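Local coordinates for protein carbohydrate binding family 6 (Clostridium thermocellum, PDB 5A8C) that hydrolyses alpha-L-arabinofuranosidic linkages as a family 43 glycoside hydrolase with a five-bladed beta-propeller fold, probably removing arabinose side groups from plant polysaccharides, at residues F36-A41 against Y297-C302; Y52-S57 against W102-V107; P69-I74 against E87-K92; R93-A98 against L115-G120. One frame throughout, in Å; residues are numbered along the deposited sequence. Where two conformers were deposited one is given.

From the N terminus, residues 36-41 on the first strand of the first propeller sheet meet 297-302, near the end of the chain; contact 1 thus joins the first sheet to the last and encloses the other three contacts in its loop. Residues 52-57, one strand on, meet 102-107 in contact 2, which links the first sheet to the second. Nested within that loop, contact 3 (69-74 with 87-92) pairs the last two strands of the first sheet. Contact 4 begins directly afterwards, at 93-98, and crosses contact 2: its partner, 115-120, lies beyond 102-107, so the connection leaving the first sheet is packed against the second.

Contact 1: residues F36-A41 against Y297-C302; sequences FTADPA and YQRNVC. With TRS (2-amino-2-hydroxymethyl-propane-1,3-diol), chain C.
Thr37 grips Arg299 and Val301 in the tight half of this contact. Its backbone N donates to Arg299 O at 2.8 Å, from above the carbonyl plane, and its OG1 accepts from Val301 N at 2.9 Å. Chi1 of 52° puts OG1 between the backbone N and the carbonyl carbon, where it reaches that amide. On one flank Gln298 CB sits over the centre of the Phe36 ring, 3.6 Å from the centroid, a CH-pi contact, while Arg299 O lies at the ring's edge. On the other, Ala38 CB covers one face of the Arg299 guanidinium, 3.3 Å from CZ. Packing is looser at Pro40, whose CB comes within 4.0 Å of Val301 CG2. The salt bridge of Asp39 OD1 with Arg299 NH1 is long, at 3.7 Å, the oxygen well out of the guanidinium plane. A TRS molecule, probably from the crystallisation liquor, bridges the two: its O3 donates to Asp39 OD2 (2.6 Å) and accepts from Arg299 NH1 and NH2. Asp56 also salt-bridges Arg299 NH2, and Asp162 and Glu211 bind TRS. This acid-lined pocket, beside the junction of the first and last blades, is consistent with the active site of a family 43 propeller.

Contact 2: residues Y52-S57 against W102-V107; sequences YCSHDS and WAPSIV
Tyr52 presents one ring face to Ile106, whose CD1 lies 3.8 Å above the ring plane and offset toward the rim, a CH-pi contact. The closest approach is made one carbon back, by Ile106 CG1 at 3.5 Å from Tyr52 CE1: chi1 of -176° sets CG1 anti to the backbone N, from where it meets that ring carbon. The isoleucine crosses the tyrosine at about a right angle, and its CG2 touches CD1 of the same ring. The phenol OH is hydrogen-bonded to Pro132 O. Pro104 faces the backbone of the opposing strand: its CG is 3.5 Å from Tyr52 O and its CD 3.6 Å from Ser54 N. The polar link comes where the chain turns a corner at Ala103, whose N donates to Ser54 OG at 2.9 Å. That buried hydroxyl is also hydrogen-bonded to Asp39 OD2. Segments 52-56 and 104-107 run antiparallel (158°), their axes 7.0 Å apart, so side chains fill the gap between two separate sheets. Strand 48-56 lies between strands 36-45 and 70-76 in the first sheet; strand 104-109 is an edge strand of the second, and Leu115 of its neighbour, strand 112-118, touches Tyr52, Pro104 and Ile106.

Contact 3: residues P69-I74 against E87-K92; sequences PDITCI and EVFNAK
In the beta hairpin formed by strands 70-76 and 83-90, Asp70 faces Asn90 and Thr72 faces Glu87, both as antiparallel non-hydrogen-bonded pairs. Two residue steps on one strand are thus matched by three on the other, a beta bulge. Ile71 lies between the pairs: its N donates to Phe89 O at 2.9 Å, and its O accepts from Val88 N at 2.8 Å while also meeting Glu87 CA in a CA-H...O contact. Past the strand end, Ala91 N donates to Pro69 O, and Asn90, the N-cap of helix 91-94, uses OD1 to hold Arg93 N. Thr72 and Glu87 run alongside each other in the same direction. Chi2 of 68° bends Glu87 CD back from the extended course, and Thr72 OG1 donates to Glu87 OE2 at 2.7 Å on the anti side, 26° out of the carboxylate plane. Asp70 crosses Glu87 at a slant, and Asp70 CG lies 3.5 Å from Glu87 CG. One water donates both to Asp70 OD2 and to Glu87 OE1; a second donates to Asp70 OD2 and accepts from Asn90 ND2. Away from these polar groups, Cys73 CB packs on Val88 CG1 at 3.7 Å. Asp70 OD2 and Glu87 OE1 are 4.5 Å apart, and the repulsion between the two acids is probably eased by the donating waters, by the Thr72 hydroxyl and by the salt bridge of Glu87 OE2 with Arg35.

Contact 4: residues R93-A98 against L115-G120; sequences RDSRWA and LYYGNG
Trp97 and Tyr117 reach toward each other tip to tip, their planes 22° apart but slid so far that the rings barely overlap, with 6.0 Å between the centroid of the indole six-membered ring and that of the phenol. Contact is made at the ends, where Trp97 CZ2 lies 3.5 Å from Tyr117 OH. Both polar ends share a partner outside: Trp97 NE1 and Tyr117 OH are each hydrogen-bonded to Asp138 OD2. Ala98 CB touches both rings, lying over one indole face near the rim and at the phenol edge, 3.8 Å from Tyr117 CE2. The bend just after helix 91-94 is an ST motif: Ser95 OG accepts from Ala98 N at 3.0 Å and is also bonded to Ala91 O. Across from it Asn119, centre of an inverse gamma turn following strand 112-118, runs past Trp97 the other way, its amide plane 86° from the indole. Its CB and ND2 both lie 3.6 Å from Trp97 CZ3. The amide oxygen OD1 accepts from the backbone N atoms of Ser99 and Val100, whereas ND2 is bonded to Asn122 O and donates to a water that donates to Trp97 O.

Contact 1: residues F36-A41 against Y297-C302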
loop_
_atom_site.group_PDB
_atom_site.type_symbol
_atom_site.label_atom_id
_atom_site.label_comp_id
_atom_site.label_asym_id
_atom_site.label_seq_id
_atom_site.Cartn_x
_atom_site.Cartn_y
_atom_site.Cartn_z
ATOM N N PHE A 36 8.825 -11.775 7.773
ATOM C CA PHE A 36 8.968 -10.333 7.555
ATOM C C PHE A 36 7.907 -9.818 6.573
ATOM O O PHE A 36 7.557 -10.490 5.594
ATOM C CB PHE A 36 10.402 -10.052 7.068
ATOM C CG PHE A 36 11.440 -10.398 8.105
ATOM C CD1 PHE A 36 11.545 -9.613 9.244
ATOM C CD2 PHE A 36 12.268 -11.496 7.957
ATOM C CE1 PHE A 36 12.468 -9.947 10.231
ATOM C CE2 PHE A 36 13.174 -11.835 8.964
ATOM C CZ PHE A 36 13.275 -11.047 10.081
ATOM N N THR A 37 7.415 -8.619 6.872
ATOM C CA THR A 37 6.281 -8.028 6.155
ATOM C C THR A 37 6.520 -6.551 5.959
ATOM O O THR A 37 7.094 -5.857 6.805
ATOM C CB THR A 37 4.968 -8.204 6.991
ATOM O OG1 THR A 37 5.102 -7.742 8.327
ATOM C CG2 THR A 37 4.519 -9.665 6.967
ATOM N N ALA A 38 6.017 -6.027 4.824
ATOM C CA ALA A 38 6.240 -4.631 4.455
ATOM C C ALA A 38 5.054 -4.104 3.639
ATOM O O ALA A 38 4.193 -4.865 3.170
ATOM C CB ALA A 38 7.502 -4.488 3.612
ATOM N N ASP A 39 5.027 -2.791 3.499
ATOM C CA ASP A 39 4.112 -2.155 2.496
ATOM C C ASP A 39 2.655 -2.535 2.690
ATOM O O ASP A 39 1.969 -2.963 1.759
ATOM C CB ASP A 39 4.542 -2.517 1.066
ATOM C CG ASP A 39 6.010 -2.353 0.817
ATOM O OD1 ASP A 39 6.613 -1.385 1.297
ATOM O OD2 ASP A 39 6.550 -3.226 0.038
ATOM N N PRO A 40 2.142 -2.431 3.926
ATOM C CA PRO A 40 0.794 -2.931 4.186
ATOM C C PRO A 40 -0.324 -2.204 3.459
ATOM O O PRO A 40 -0.240 -0.971 3.234
ATOM C CB PRO A 40 0.665 -2.751 5.683
ATOM C CG PRO A 40 1.542 -1.575 6.005
ATOM C CD PRO A 40 2.736 -1.792 5.111
ATOM N N ALA A 41 -1.399 -2.932 3.232
ATOM C CA ALA A 41 -2.691 -2.392 2.844
ATOM C C ALA A 41 -3.749 -3.121 3.669
ATOM O O ALA A 41 -3.564 -4.267 4.052
ATOM C CB ALA A 41 -2.935 -2.549 1.350
ATOM N N TYR A 297 15.982 -5.395 3.877
ATOM C CA TYR A 297 14.890 -6.124 3.213
ATOM C C TYR A 297 14.215 -7.089 4.189
ATOM O O TYR A 297 13.704 -8.140 3.765
ATOM C CB TYR A 297 15.374 -6.895 1.997
ATOM C CG TYR A 297 16.067 -6.003 0.980
ATOM C CD1 TYR A 297 15.357 -5.073 0.243
ATOM C CD2 TYR A 297 17.422 -6.094 0.785
ATOM C CE1 TYR A 297 15.966 -4.259 -0.685
ATOM C CE2 TYR A 297 18.066 -5.262 -0.141
ATOM C CZ TYR A 297 17.333 -4.340 -0.826
ATOM O OH TYR A 297 17.964 -3.480 -1.726
ATOM N N GLN A 298 14.202 -6.760 5.487
ATOM C CA GLN A 298 13.553 -7.599 6.497
ATOM C C GLN A 298 12.757 -6.699 7.406
ATOM O O GLN A 298 13.146 -6.385 8.536
ATOM C CB GLN A 298 14.542 -8.486 7.234
ATOM C CG GLN A 298 15.064 -9.611 6.322
ATOM C CD GLN A 298 16.032 -10.570 6.967
ATOM O OE1 GLN A 298 15.849 -11.785 6.866
ATOM N NE2 GLN A 298 17.110 -10.045 7.529
ATOM N N ARG A 299 11.585 -6.270 6.917
ATOM C CA ARG A 299 10.703 -5.315 7.574
ATOM C C ARG A 299 9.637 -6.048 8.398
ATOM O O ARG A 299 9.453 -7.251 8.271
ATOM C CB ARG A 299 10.087 -4.404 6.525
ATOM C CG ARG A 299 11.117 -3.487 5.857
ATOM C CD ARG A 299 10.648 -2.878 4.573
ATOM N NE ARG A 299 10.730 -3.821 3.465
ATOM C CZ ARG A 299 10.378 -3.489 2.228
ATOM N NH1 ARG A 299 10.141 -2.231 1.901
ATOM N NH2 ARG A 299 10.246 -4.424 1.310
ATOM N N ASN A 300 8.903 -5.279 9.203
ATOM C CA ASN A 300 7.718 -5.814 9.884
ATOM C C ASN A 300 6.621 -4.773 9.903
ATOM O O ASN A 300 6.866 -3.564 10.080
ATOM C CB ASN A 300 8.035 -6.315 11.294
ATOM C CG ASN A 300 8.602 -5.214 12.173
ATOM O OD1 ASN A 300 9.803 -4.986 12.237
ATOM N ND2 ASN A 300 7.708 -4.510 12.869
ATOM N N VAL A 301 5.389 -5.250 9.802
ATOM C CA VAL A 301 4.215 -4.383 9.862
ATOM C C VAL A 301 4.060 -3.751 11.229
ATOM O O VAL A 301 4.372 -4.322 12.279
ATOM C CB VAL A 301 2.976 -5.168 9.429
ATOM C CG1 VAL A 301 2.659 -6.328 10.378
ATOM C CG2 VAL A 301 1.751 -4.313 9.234
ATOM N N CYS A 302 3.459 -2.552 11.250
ATOM C CA CYS A 302 3.117 -1.751 12.407
ATOM C C CYS A 302 1.724 -1.150 12.231
ATOM O O CYS A 302 1.276 -0.970 11.104
ATOM C CB CYS A 302 4.138 -0.632 12.637
ATOM S SG CYS A 302 5.823 -1.123 12.992
HETATM C C TRS C . 8.625 -0.852 -2.500
HETATM C C1 TRS C . 8.763 -0.623 -4.000
HETATM C C2 TRS C . 7.259 -0.383 -2.023
HETATM C C3 TRS C . 8.875 -2.342 -2.135
HETATM N N TRS C . 9.670 -0.022 -1.791
HETATM O O1 TRS C . 7.721 -1.333 -4.662
HETATM O O2 TRS C . 7.168 1.046 -2.036
HETATM O O3 TRS C . 8.962 -2.584 -0.763
#

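Contact 2: residues Y52-S57 against W102-V107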
loop_
_atom_site.group_PDB
_atom_site.type_symbol
_atom_site.label_atom_id
_atom_site.label_comp_id
_atom_site.label_asym_id
_atom_site.label_seq_id
_atom_site.Cartn_x
_atom_site.Cartn_y
_atom_site.Cartn_z
ATOM N N TYR A 52 -2.729 -6.892 4.391
ATOM C CA TYR A 52 -1.992 -7.607 3.365
ATOM C C TYR A 52 -0.659 -6.910 3.202
ATOM O O TYR A 52 -0.629 -5.668 3.083
ATOM C CB TYR A 52 -2.781 -7.545 2.018
ATOM C CG TYR A 52 -4.123 -8.185 2.109
ATOM C CD1 TYR A 52 -5.200 -7.515 2.704
ATOM C CD2 TYR A 52 -4.362 -9.467 1.667
ATOM C CE1 TYR A 52 -6.430 -8.093 2.811
ATOM C CE2 TYR A 52 -5.599 -10.069 1.765
ATOM C CZ TYR A 52 -6.638 -9.383 2.366
ATOM O OH TYR A 52 -7.890 -9.918 2.499
ATOM N N CYS A 53 0.417 -7.671 3.079
ATOM C CA CYS A 53 1.751 -7.103 3.077
ATOM C C CYS A 53 2.609 -7.767 2.000
ATOM O O CYS A 53 2.477 -8.959 1.726
ATOM C CB CYS A 53 2.483 -7.328 4.399
ATOM S SG CYS A 53 1.669 -6.583 5.819
ATOM N N SER A 54 3.550 -6.998 1.455
ATOM C CA SER A 54 4.702 -7.616 0.804
ATOM C C SER A 54 5.333 -8.616 1.764
ATOM O O SER A 54 5.620 -8.227 2.905
ATOM C CB SER A 54 5.756 -6.534 0.535
ATOM O OG SER A 54 5.334 -5.606 -0.430
ATOM N N HIS A 55 5.545 -9.854 1.349
ATOM C CA HIS A 55 6.314 -10.799 2.174
ATOM C C HIS A 55 7.801 -10.640 1.854
ATOM O O HIS A 55 8.239 -10.987 0.756
ATOM C CB HIS A 55 5.871 -12.188 1.900
ATOM C CG HIS A 55 6.724 -13.246 2.563
ATOM N ND1 HIS A 55 7.380 -13.231 3.772
ATOM C CD2 HIS A 55 7.007 -14.444 2.010
ATOM C CE1 HIS A 55 8.035 -14.395 3.912
ATOM N NE2 HIS A 55 7.806 -15.148 2.860
ATOM N N ASP A 56 8.547 -10.003 2.752
ATOM C CA ASP A 56 9.987 -9.916 2.642
ATOM C C ASP A 56 10.567 -11.292 2.949
ATOM O O ASP A 56 10.543 -11.719 4.106
ATOM C CB ASP A 56 10.580 -8.883 3.641
ATOM C CG ASP A 56 10.588 -7.445 3.177
ATOM O OD1 ASP A 56 10.526 -7.160 1.961
ATOM O OD2 ASP A 56 10.745 -6.584 4.097
ATOM N N SER A 57 11.077 -11.983 1.954
ATOM C CA SER A 57 11.654 -13.307 2.180
ATOM C C SER A 57 12.840 -13.221 3.136
ATOM O O SER A 57 13.563 -12.232 3.178
ATOM C CB SER A 57 12.149 -13.907 0.891
ATOM O OG SER A 57 11.086 -14.029 -0.044
ATOM N N TRP A 102 4.860 -6.964 -5.324
ATOM C CA TRP A 102 5.259 -5.911 -4.421
ATOM C C TRP A 102 4.081 -5.026 -4.051
ATOM O O TRP A 102 3.360 -4.543 -4.951
ATOM C CB TRP A 102 6.334 -5.019 -5.101
ATOM C CG TRP A 102 7.598 -5.698 -5.464
ATOM C CD1 TRP A 102 7.934 -7.003 -5.333
ATOM C CD2 TRP A 102 8.737 -5.050 -6.031
ATOM N NE1 TRP A 102 9.239 -7.216 -5.773
ATOM C CE2 TRP A 102 9.722 -6.009 -6.234
ATOM C CE3 TRP A 102 8.988 -3.711 -6.434
ATOM C CZ2 TRP A 102 10.953 -5.710 -6.815
ATOM C CZ3 TRP A 102 10.203 -3.447 -7.009
ATOM C CH2 TRP A 102 11.155 -4.409 -7.203
ATOM N N ALA A 103 3.948 -4.689 -2.771
ATOM C CA ALA A 103 3.137 -3.568 -2.288
ATOM C C ALA A 103 1.667 -3.689 -2.672
ATOM O O ALA A 103 1.162 -2.993 -3.554
ATOM C CB ALA A 103 3.721 -2.222 -2.710
ATOM N N PRO A 104 0.953 -4.605 -2.017
ATOM C CA PRO A 104 -0.427 -4.875 -2.404
ATOM C C PRO A 104 -1.362 -3.709 -2.148
ATOM O O PRO A 104 -1.186 -2.893 -1.240
ATOM C CB PRO A 104 -0.791 -6.089 -1.511
ATOM C CG PRO A 104 0.073 -5.917 -0.294
ATOM C CD PRO A 104 1.368 -5.371 -0.837
ATOM N N SER A 105 -2.468 -3.690 -2.909
ATOM C CA SER A 105 -3.625 -2.833 -2.634
ATOM C C SER A 105 -4.841 -3.739 -2.620
ATOM O O SER A 105 -5.028 -4.531 -3.526
ATOM C CB SER A 105 -3.765 -1.783 -3.712
ATOM O OG SER A 105 -4.888 -0.950 -3.519
ATOM N N ILE A 106 -5.659 -3.662 -1.553
ATOM C CA ILE A 106 -6.815 -4.543 -1.391
ATOM C C ILE A 106 -8.107 -3.710 -1.474
ATOM O O ILE A 106 -8.212 -2.646 -0.836
ATOM C CB ILE A 106 -6.722 -5.301 -0.040
ATOM C CG1 ILE A 106 -7.866 -6.306 0.122
ATOM C CG2 ILE A 106 -6.601 -4.374 1.157
ATOM C CD1 ILE A 106 -7.839 -7.476 -0.802
ATOM N N VAL A 107 -9.088 -4.275 -2.150
ATOM C CA VAL A 107 -10.437 -3.681 -2.244
ATOM C C VAL A 107 -11.439 -4.827 -2.118
ATOM O O VAL A 107 -11.290 -5.872 -2.742
ATOM C CB VAL A 107 -10.642 -2.937 -3.586
ATOM C CG1 VAL A 107 -12.031 -2.355 -3.649
ATOM C CG2 VAL A 107 -9.617 -1.854 -3.744
#

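Contact 3: residues P69-I74 against E87-K92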
loop_
_atom_site.group_PDB
_atom_site.type_symbol
_atom_site.label_atom_id
_atom_site.label_comp_id
_atom_site.label_asym_id
_atom_site.label_seq_id
_atom_site.Cartn_x
_atom_site.Cartn_y
_atom_site.Cartn_z
ATOM N N PRO A 69 8.096 -12.485 -3.294
ATOM C CA PRO A 69 7.457 -13.338 -4.284
ATOM C C PRO A 69 5.968 -13.487 -4.074
ATOM O O PRO A 69 5.270 -14.065 -4.901
ATOM C CB PRO A 69 8.200 -14.660 -4.127
ATOM C CG PRO A 69 8.555 -14.706 -2.672
ATOM C CD PRO A 69 8.901 -13.281 -2.348
ATOM N N ASP A 70 5.515 -13.097 -2.880
ATOM C CA ASP A 70 4.180 -13.412 -2.404
ATOM C C ASP A 70 3.701 -12.323 -1.414
ATOM O O ASP A 70 4.466 -11.438 -1.056
ATOM C CB ASP A 70 4.117 -14.871 -1.894
ATOM C CG ASP A 70 5.190 -15.282 -0.931
ATOM O OD1 ASP A 70 5.869 -14.414 -0.381
ATOM O OD2 ASP A 70 5.287 -16.512 -0.684
ATOM N N ILE A 71 2.424 -12.452 -1.046
ATOM C CA ILE A 71 1.714 -11.496 -0.193
ATOM C C ILE A 71 1.240 -12.238 1.072
ATOM O O ILE A 71 0.507 -13.211 0.954
ATOM C CB ILE A 71 0.520 -10.912 -0.930
ATOM C CG1 ILE A 71 0.927 -10.166 -2.147
ATOM C CG2 ILE A 71 -0.353 -10.082 0.006
ATOM C CD1 ILE A 71 1.796 -9.038 -1.872
ATOM N N THR A 72 1.564 -11.674 2.227
ATOM C CA THR A 72 1.144 -12.186 3.530
ATOM C C THR A 72 -0.150 -11.536 3.940
ATOM O O THR A 72 -0.343 -10.348 3.683
ATOM C CB THR A 72 2.248 -11.816 4.584
ATOM O OG1 THR A 72 3.488 -12.351 4.183
ATOM C CG2 THR A 72 1.860 -12.247 5.970
ATOM N N CYS A 73 -1.018 -12.268 4.653
ATOM C CA CYS A 73 -2.229 -11.652 5.212
ATOM C C CYS A 73 -2.330 -12.043 6.679
ATOM O O CYS A 73 -2.184 -13.235 7.041
ATOM C CB CYS A 73 -3.459 -12.163 4.482
ATOM S SG CYS A 73 -5.031 -11.605 5.082
ATOM N N ILE A 74 -2.625 -11.053 7.529
ATOM C CA ILE A 74 -2.951 -11.254 8.959
ATOM C C ILE A 74 -4.269 -10.533 9.220
ATOM O O ILE A 74 -4.642 -9.612 8.507
ATOM C CB ILE A 74 -1.803 -10.779 9.872
ATOM C CG1 ILE A 74 -1.627 -9.270 9.859
ATOM C CG2 ILE A 74 -0.521 -11.508 9.559
ATOM C CD1 ILE A 74 -0.599 -8.747 10.836
ATOM N N GLU A 87 0.648 -16.835 3.276
ATOM C CA GLU A 87 0.793 -16.133 2.036
ATOM C C GLU A 87 -0.371 -16.508 1.150
ATOM O O GLU A 87 -0.542 -17.642 0.784
ATOM C CB GLU A 87 2.167 -16.342 1.400
ATOM C CG GLU A 87 3.273 -15.454 2.005
ATOM C CD GLU A 87 3.588 -15.830 3.427
ATOM O OE1 GLU A 87 4.103 -16.956 3.624
ATOM O OE2 GLU A 87 3.364 -15.031 4.335
ATOM N N VAL A 88 -1.174 -15.505 0.785
ATOM C CA VAL A 88 -2.451 -15.670 0.109
ATOM C C VAL A 88 -2.389 -15.473 -1.398
ATOM O O VAL A 88 -3.353 -15.777 -2.074
ATOM C CB VAL A 88 -3.519 -14.730 0.736
ATOM C CG1 VAL A 88 -3.709 -15.048 2.204
ATOM C CG2 VAL A 88 -3.159 -13.245 0.513
ATOM N N PHE A 89 -1.231 -15.027 -1.896
ATOM C CA PHE A 89 -0.995 -14.843 -3.309
ATOM C C PHE A 89 0.481 -15.035 -3.530
ATOM O O PHE A 89 1.280 -14.435 -2.832
ATOM C CB PHE A 89 -1.406 -13.426 -3.813
ATOM C CG PHE A 89 -1.133 -13.161 -5.246
ATOM C CD1 PHE A 89 -1.837 -13.831 -6.239
ATOM C CD2 PHE A 89 -0.115 -12.308 -5.622
ATOM C CE1 PHE A 89 -1.568 -13.598 -7.567
ATOM C CE2 PHE A 89 0.146 -12.060 -6.962
ATOM C CZ PHE A 89 -0.566 -12.722 -7.921
ATOM N N ASN A 90 0.829 -15.791 -4.602
ATOM C CA ASN A 90 2.200 -16.004 -5.010
ATOM C C ASN A 90 2.249 -15.723 -6.499
ATOM O O ASN A 90 1.526 -16.370 -7.224
ATOM C CB ASN A 90 2.642 -17.445 -4.665
ATOM C CG ASN A 90 4.016 -17.772 -5.163
ATOM O OD1 ASN A 90 4.262 -17.792 -6.361
ATOM N ND2 ASN A 90 4.930 -17.986 -4.256
ATOM N N ALA A 91 3.039 -14.757 -6.930
ATOM C CA ALA A 91 2.952 -14.332 -8.335
ATOM C C ALA A 91 3.234 -15.444 -9.317
ATOM O O ALA A 91 2.525 -15.598 -10.307
ATOM C CB ALA A 91 3.835 -13.140 -8.565
ATOM N N LYS A 92 4.268 -16.238 -9.075
ATOM C CA LYS A 92 4.587 -17.324 -10.025
ATOM C C LYS A 92 3.537 -18.416 -10.055
ATOM O O LYS A 92 3.263 -18.992 -11.085
ATOM C CB LYS A 92 5.933 -17.905 -9.723
ATOM C CG LYS A 92 7.101 -17.027 -10.113
ATOM C CD LYS A 92 8.439 -17.667 -9.895
ATOM C CE LYS A 92 9.623 -16.802 -10.301
ATOM N NZ LYS A 92 10.880 -17.590 -10.326
HETATM O O HOH W 1 6.366 -15.371 -7.107
HETATM O O HOH W 2 3.729 -18.536 -1.489
HETATM O O HOH W 3 5.587 -18.007 1.673
#

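Contact 4: residues R93-A98 against L115-G120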
loop_
_atom_site.group_PDB
_atom_site.type_symbol
_atom_site.label_atom_id
_atom_site.label_comp_id
_atom_site.label_asym_id
_atom_site.label_seq_id
_atom_site.Cartn_x
_atom_site.Cartn_y
_atom_site.Cartn_z
ATOM N N ARG A 93 2.971 -18.725 -8.884
ATOM C CA ARG A 93 1.991 -19.802 -8.792
ATOM C C ARG A 93 0.602 -19.371 -9.288
ATOM O O ARG A 93 -0.181 -20.185 -9.742
ATOM C CB ARG A 93 1.894 -20.237 -7.334
ATOM C CG ARG A 93 1.090 -21.482 -7.036
ATOM C CD ARG A 93 0.857 -21.679 -5.536
ATOM N NE ARG A 93 0.073 -20.582 -4.991
ATOM C CZ ARG A 93 0.058 -20.211 -3.702
ATOM N NH1 ARG A 93 0.710 -20.923 -2.768
ATOM N NH2 ARG A 93 -0.627 -19.116 -3.321
ATOM N N ASP A 94 0.281 -18.084 -9.091
ATOM C CA ASP A 94 -1.106 -17.605 -9.135
ATOM C C ASP A 94 -1.338 -16.577 -10.247
ATOM O O ASP A 94 -2.456 -16.090 -10.337
ATOM C CB ASP A 94 -1.498 -17.024 -7.773
ATOM C CG ASP A 94 -1.417 -17.993 -6.637
ATOM O OD1 ASP A 94 -1.633 -19.217 -6.865
ATOM O OD2 ASP A 94 -1.188 -17.545 -5.484
ATOM N N SER A 95 -0.347 -16.310 -11.091
ATOM C CA SER A 95 -0.480 -15.531 -12.281
ATOM C C SER A 95 0.226 -16.233 -13.410
ATOM O O SER A 95 1.146 -17.032 -13.191
ATOM C CB SER A 95 0.090 -14.142 -12.140
ATOM O OG SER A 95 1.472 -14.125 -12.305
ATOM N N ARG A 96 -0.146 -15.881 -14.634
ATOM C CA ARG A 96 0.457 -16.441 -15.831
ATOM C C ARG A 96 1.605 -15.622 -16.360
ATOM O O ARG A 96 2.309 -16.097 -17.244
ATOM C CB ARG A 96 -0.595 -16.620 -16.897
ATOM C CG ARG A 96 -1.577 -17.720 -16.559
ATOM C CD ARG A 96 -2.582 -17.908 -17.659
ATOM N NE ARG A 96 -3.654 -16.924 -17.575
ATOM C CZ ARG A 96 -4.330 -16.450 -18.627
ATOM N NH1 ARG A 96 -3.973 -16.770 -19.845
ATOM N NH2 ARG A 96 -5.398 -15.714 -18.437
ATOM N N TRP A 97 1.846 -14.442 -15.800
ATOM C CA TRP A 97 2.794 -13.518 -16.402
ATOM C C TRP A 97 3.774 -12.871 -15.422
ATOM O O TRP A 97 4.781 -12.355 -15.847
ATOM C CB TRP A 97 2.024 -12.408 -17.184
ATOM C CG TRP A 97 1.182 -11.573 -16.235
ATOM C CD1 TRP A 97 -0.068 -11.838 -15.770
ATOM C CD2 TRP A 97 1.596 -10.391 -15.547
ATOM N NE1 TRP A 97 -0.444 -10.915 -14.818
ATOM C CE2 TRP A 97 0.560 -10.018 -14.663
ATOM C CE3 TRP A 97 2.760 -9.593 -15.582
ATOM C CZ2 TRP A 97 0.655 -8.905 -13.855
ATOM C CZ3 TRP A 97 2.829 -8.487 -14.759
ATOM C CH2 TRP A 97 1.792 -8.157 -13.893
ATOM N N ALA A 98 3.448 -12.860 -14.124
ATOM C CA ALA A 98 4.245 -12.110 -13.145
ATOM C C ALA A 98 5.126 -13.041 -12.336
ATOM O O ALA A 98 4.848 -14.214 -12.180
ATOM C CB ALA A 98 3.314 -11.319 -12.223
ATOM N N LEU A 115 -6.900 -7.828 -5.214
ATOM C CA LEU A 115 -5.574 -7.619 -4.668
ATOM C C LEU A 115 -4.659 -7.204 -5.815
ATOM O O LEU A 115 -4.306 -8.018 -6.646
ATOM C CB LEU A 115 -5.126 -8.930 -4.022
ATOM C CG LEU A 115 -3.820 -8.925 -3.268
ATOM C CD1 LEU A 115 -3.918 -8.056 -2.005
ATOM C CD2 LEU A 115 -3.459 -10.363 -2.832
ATOM N N TYR A 116 -4.315 -5.935 -5.839
ATOM C CA TYR A 116 -3.457 -5.385 -6.903
ATOM C C TYR A 116 -2.023 -5.438 -6.443
ATOM O O TYR A 116 -1.761 -5.332 -5.228
ATOM C CB TYR A 116 -3.888 -3.933 -7.235
ATOM C CG TYR A 116 -5.317 -3.870 -7.642
ATOM C CD1 TYR A 116 -6.334 -3.717 -6.714
ATOM C CD2 TYR A 116 -5.669 -3.953 -8.997
ATOM C CE1 TYR A 116 -7.675 -3.722 -7.080
ATOM C CE2 TYR A 116 -7.002 -3.932 -9.370
ATOM C CZ TYR A 116 -7.994 -3.826 -8.437
ATOM O OH TYR A 116 -9.315 -3.846 -8.765
ATOM N N TYR A 117 -1.082 -5.611 -7.355
ATOM C CA TYR A 117 0.303 -5.824 -6.965
ATOM C C TYR A 117 1.216 -5.380 -8.067
ATOM O O TYR A 117 0.878 -5.359 -9.257
ATOM C CB TYR A 117 0.545 -7.329 -6.663
ATOM C CG TYR A 117 0.307 -8.249 -7.840
ATOM C CD1 TYR A 117 -0.965 -8.725 -8.140
ATOM C CD2 TYR A 117 1.365 -8.673 -8.636
ATOM C CE1 TYR A 117 -1.181 -9.555 -9.244
ATOM C CE2 TYR A 117 1.156 -9.506 -9.721
ATOM C CZ TYR A 117 -0.109 -9.959 -10.040
ATOM O OH TYR A 117 -0.246 -10.828 -11.089
ATOM N N GLY A 118 2.447 -4.989 -7.682
ATOM C CA GLY A 118 3.455 -4.598 -8.674
ATOM C C GLY A 118 4.385 -5.734 -8.983
ATOM O O GLY A 118 5.040 -6.289 -8.077
ATOM N N ASN A 119 4.513 -6.081 -10.257
ATOM C CA ASN A 119 5.511 -7.054 -10.717
ATOM C C ASN A 119 6.891 -6.410 -10.847
ATOM O O ASN A 119 7.483 -6.409 -11.916
ATOM C CB ASN A 119 5.068 -7.688 -12.029
ATOM C CG ASN A 119 6.006 -8.786 -12.519
ATOM O OD1 ASN A 119 6.465 -9.603 -11.707
ATOM N ND2 ASN A 119 6.233 -8.848 -13.788
ATOM N N GLY A 120 7.385 -5.788 -9.760
ATOM C CA GLY A 120 8.742 -5.321 -9.743
ATOM C C GLY A 120 9.038 -4.169 -10.674
ATOM O O GLY A 120 10.205 -4.003 -11.053
HETATM O O HOH W 4 7.324 -11.439 -14.836
#